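Local coordinates for protein migration inhibitory factor (Trichinella spiralis, PDB 1HFO) that belongs to the macrophage migration inhibitory factor family, small alpha/beta proteins that assemble into homotrimers through their beta-sheets, at residues Pro1-Asp13 / Ser52-Ile64. Numbering follows the deposited sequence.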
# COMPACT_ATOMS: atom_id res chain seq x y z
N PRO A 1 -11.26 8.24 6.96
CA PRO A 1 -9.92 7.69 7.30
C PRO A 1 -9.73 6.24 6.90
O PRO A 1 -10.68 5.46 6.84
CB PRO A 1 -9.75 7.80 8.81
CG PRO A 1 -10.69 8.95 9.14
CD PRO A 1 -11.88 8.79 8.18
N ILE A 2 -8.47 5.87 6.66
CA ILE A 2 -8.14 4.51 6.30
C ILE A 2 -6.96 4.10 7.15
O ILE A 2 -5.97 4.85 7.27
CB ILE A 2 -7.70 4.37 4.82
CG1 ILE A 2 -8.85 4.73 3.89
CG2 ILE A 2 -7.25 2.95 4.52
CD1 ILE A 2 -8.43 4.70 2.43
N PHE A 3 -7.09 2.94 7.76
CA PHE A 3 -5.99 2.38 8.51
C PHE A 3 -5.78 1.03 7.87
O PHE A 3 -6.68 0.18 7.86
CB PHE A 3 -6.28 2.18 9.99
CG PHE A 3 -5.08 1.66 10.75
CD1 PHE A 3 -3.98 2.48 10.96
CD2 PHE A 3 -5.04 0.34 11.19
CE1 PHE A 3 -2.83 1.99 11.61
CE2 PHE A 3 -3.89 -0.16 11.85
CZ PHE A 3 -2.80 0.67 12.05
N THR A 4 -4.60 0.82 7.31
CA THR A 4 -4.28 -0.43 6.65
C THR A 4 -2.97 -0.96 7.23
O THR A 4 -2.01 -0.21 7.42
CB THR A 4 -4.20 -0.19 5.11
OG1 THR A 4 -3.71 -1.37 4.46
CG2 THR A 4 -3.32 0.99 4.80
N LEU A 5 -2.96 -2.26 7.53
CA LEU A 5 -1.81 -2.92 8.14
C LEU A 5 -1.45 -4.24 7.48
O LEU A 5 -2.32 -5.02 7.09
CB LEU A 5 -2.11 -3.17 9.62
CG LEU A 5 -0.98 -3.66 10.54
CD1 LEU A 5 -0.02 -2.51 10.77
CD2 LEU A 5 -1.57 -4.13 11.89
N ASN A 6 -0.15 -4.47 7.36
CA ASN A 6 0.35 -5.71 6.80
C ASN A 6 1.13 -6.38 7.93
O ASN A 6 1.93 -5.74 8.62
CB ASN A 6 1.27 -5.42 5.61
CG ASN A 6 0.57 -4.63 4.53
OD1 ASN A 6 0.67 -3.40 4.47
ND2 ASN A 6 -0.18 -5.33 3.69
N THR A 7 0.88 -7.67 8.11
CA THR A 7 1.53 -8.39 9.20
C THR A 7 1.83 -9.84 8.86
O THR A 7 1.19 -10.43 7.98
CB THR A 7 0.63 -8.33 10.46
OG1 THR A 7 1.27 -9.01 11.55
CG2 THR A 7 -0.71 -8.99 10.18
N ASN A 8 2.79 -10.42 9.57
CA ASN A 8 3.14 -11.81 9.36
C ASN A 8 2.40 -12.77 10.29
O ASN A 8 2.49 -13.99 10.12
CB ASN A 8 4.66 -12.03 9.52
CG ASN A 8 5.25 -11.29 10.72
OD1 ASN A 8 4.55 -10.98 11.68
ND2 ASN A 8 6.56 -11.04 10.67
N ILE A 9 1.65 -12.23 11.24
CA ILE A 9 0.91 -13.11 12.14
C ILE A 9 -0.21 -13.83 11.40
O ILE A 9 -0.51 -13.53 10.25
CB ILE A 9 0.29 -12.35 13.34
CG1 ILE A 9 -0.77 -11.37 12.86
CG2 ILE A 9 1.37 -11.65 14.13
CD1 ILE A 9 -1.38 -10.59 13.98
N LYS A 10 -0.83 -14.79 12.07
CA LYS A 10 -1.89 -15.59 11.48
C LYS A 10 -3.25 -14.91 11.57
O LYS A 10 -3.51 -14.16 12.50
CB LYS A 10 -1.94 -16.96 12.16
CG LYS A 10 -0.65 -17.77 12.03
CD LYS A 10 -0.65 -18.99 12.95
CE LYS A 10 -1.75 -19.97 12.59
NZ LYS A 10 -1.60 -20.47 11.19
N ALA A 11 -4.11 -15.19 10.60
CA ALA A 11 -5.45 -14.60 10.57
C ALA A 11 -6.23 -15.05 11.78
O ALA A 11 -7.01 -14.29 12.36
CB ALA A 11 -6.18 -15.01 9.31
N THR A 12 -6.02 -16.30 12.16
CA THR A 12 -6.74 -16.84 13.29
C THR A 12 -6.29 -16.17 14.59
O THR A 12 -6.87 -16.38 15.65
CB THR A 12 -6.57 -18.36 13.36
OG1 THR A 12 -7.53 -18.91 14.26
CG2 THR A 12 -5.17 -18.73 13.79
N ASP A 13 -5.25 -15.33 14.51
CA ASP A 13 -4.77 -14.64 15.69
C ASP A 13 -5.25 -13.19 15.76
O ASP A 13 -4.86 -12.43 16.64
CB ASP A 13 -3.25 -14.73 15.76
CG ASP A 13 -2.77 -16.09 16.28
OD1 ASP A 13 -3.62 -16.89 16.75
OD2 ASP A 13 -1.57 -16.36 16.23
N SER A 52 14.41 -10.43 11.16
CA SER A 52 13.76 -11.60 11.73
C SER A 52 12.31 -11.66 11.30
O SER A 52 11.66 -10.63 11.09
CB SER A 52 13.86 -11.59 13.26
OG SER A 52 13.42 -10.36 13.80
N THR A 53 11.81 -12.88 11.16
CA THR A 53 10.45 -13.11 10.73
C THR A 53 9.49 -13.23 11.92
O THR A 53 8.39 -13.75 11.77
CB THR A 53 10.36 -14.39 9.88
OG1 THR A 53 9.06 -14.49 9.29
CG2 THR A 53 10.61 -15.62 10.73
N ASN A 54 9.90 -12.75 13.09
CA ASN A 54 9.03 -12.81 14.26
C ASN A 54 7.92 -11.78 14.07
O ASN A 54 8.08 -10.84 13.30
CB ASN A 54 9.80 -12.52 15.54
CG ASN A 54 10.70 -13.67 15.95
OD1 ASN A 54 10.36 -14.83 15.73
ND2 ASN A 54 11.84 -13.36 16.56
N PRO A 55 6.79 -11.95 14.78
CA PRO A 55 5.66 -11.02 14.68
C PRO A 55 6.05 -9.55 14.52
O PRO A 55 6.75 -8.97 15.35
CB PRO A 55 4.89 -11.28 15.98
CG PRO A 55 5.05 -12.76 16.13
CD PRO A 55 6.52 -12.98 15.81
N ALA A 56 5.55 -8.95 13.44
CA ALA A 56 5.83 -7.56 13.09
C ALA A 56 4.72 -7.10 12.16
O ALA A 56 3.94 -7.91 11.68
CB ALA A 56 7.17 -7.46 12.37
N ALA A 57 4.71 -5.80 11.88
CA ALA A 57 3.74 -5.20 10.96
C ALA A 57 4.15 -3.78 10.58
O ALA A 57 4.94 -3.15 11.25
CB ALA A 57 2.34 -5.18 11.62
N PHE A 58 3.59 -3.29 9.47
CA PHE A 58 3.85 -1.92 9.07
C PHE A 58 2.54 -1.55 8.40
O PHE A 58 1.87 -2.41 7.81
CB PHE A 58 5.03 -1.82 8.09
CG PHE A 58 4.75 -2.36 6.72
CD1 PHE A 58 4.24 -1.53 5.72
CD2 PHE A 58 5.01 -3.69 6.40
CE1 PHE A 58 4.02 -2.01 4.43
CE2 PHE A 58 4.79 -4.18 5.11
CZ PHE A 58 4.29 -3.34 4.13
N GLY A 59 2.17 -0.28 8.52
CA GLY A 59 0.92 0.14 7.92
C GLY A 59 0.87 1.63 7.73
O GLY A 59 1.84 2.34 7.96
N THR A 60 -0.31 2.11 7.35
CA THR A 60 -0.49 3.52 7.09
C THR A 60 -1.80 3.98 7.67
O THR A 60 -2.75 3.22 7.66
CB THR A 60 -0.52 3.76 5.56
OG1 THR A 60 0.70 3.29 4.97
CG2 THR A 60 -0.72 5.23 5.22
N LEU A 61 -1.84 5.19 8.20
CA LEU A 61 -3.08 5.78 8.67
C LEU A 61 -3.22 7.06 7.85
O LEU A 61 -2.42 7.99 8.01
CB LEU A 61 -3.04 6.13 10.16
CG LEU A 61 -4.28 6.91 10.59
CD1 LEU A 61 -5.45 5.94 10.55
CD2 LEU A 61 -4.13 7.52 11.97
N MET A 62 -4.20 7.13 6.96
CA MET A 62 -4.37 8.34 6.16
C MET A 62 -5.73 8.97 6.44
O MET A 62 -6.71 8.27 6.71
CB MET A 62 -4.23 8.03 4.67
CG MET A 62 -5.13 6.96 4.14
SD MET A 62 -4.75 6.64 2.38
CE MET A 62 -4.01 5.02 2.46
N SER A 63 -5.78 10.29 6.38
CA SER A 63 -7.02 11.01 6.65
C SER A 63 -6.97 12.44 6.16
O SER A 63 -5.89 13.05 6.11
CB SER A 63 -7.30 11.00 8.16
OG SER A 63 -8.48 11.70 8.48
N ILE A 64 -8.12 13.00 5.80
CA ILE A 64 -8.14 14.39 5.37
C ILE A 64 -8.25 15.19 6.66
O ILE A 64 -9.32 15.33 7.24
CB ILE A 64 -9.36 14.68 4.45
CG1 ILE A 64 -9.26 13.80 3.20
CG2 ILE A 64 -9.42 16.14 4.15
CD1 ILE A 64 -10.58 13.64 2.41
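The carbonyl oxygen of A56 accepts a hydrogen bond from the hydroxyl of T7, OG1 to O 2.9 Å, and a weak one from the backbone N of N8, just beyond the end of strand 2-7. Strands 2-7 and 57-63, which run antiparallel, are the central pair of the four-stranded mixed sheet of the MIF fold, flanked by strands 38-42 and 94-100. T7 OG1, set beside its own carbonyl carbon (chi1 -179°), also accepts the N-H of I9 in an ST turn; the hydroxyl thus joins the turn to the residue just before strand 57-63. The N8 amide reaches across beyond it: OD1 accepts A56 N at 2.9 Å, while ND2 approaches N54 O from above the carbonyl plane at 3.0 Å and also bonds L47 O.

I2, T4 and N6 form the hydrogen-bonded pairs with M62, T60 and F58, each through two backbone bonds. On the face bearing these residues, I2 and M62 run side by side, CB to CG 3.7 Å, and N6 CB lies over the F58 ring in a CH-pi contact, 4.1 Å from its centroid. F58 also meets H40 of a neighbouring subunit, which ties this face to the trimer. The other face packs on helices 18-30 and 69-87. There L5 CD1 sits 3.7 Å from A57 CB, beside G59, and F3 crosses L61 nearly at right angles, the methyl CD1 of L61 lying at the ring edge, 3.8 Å from F3 CD1.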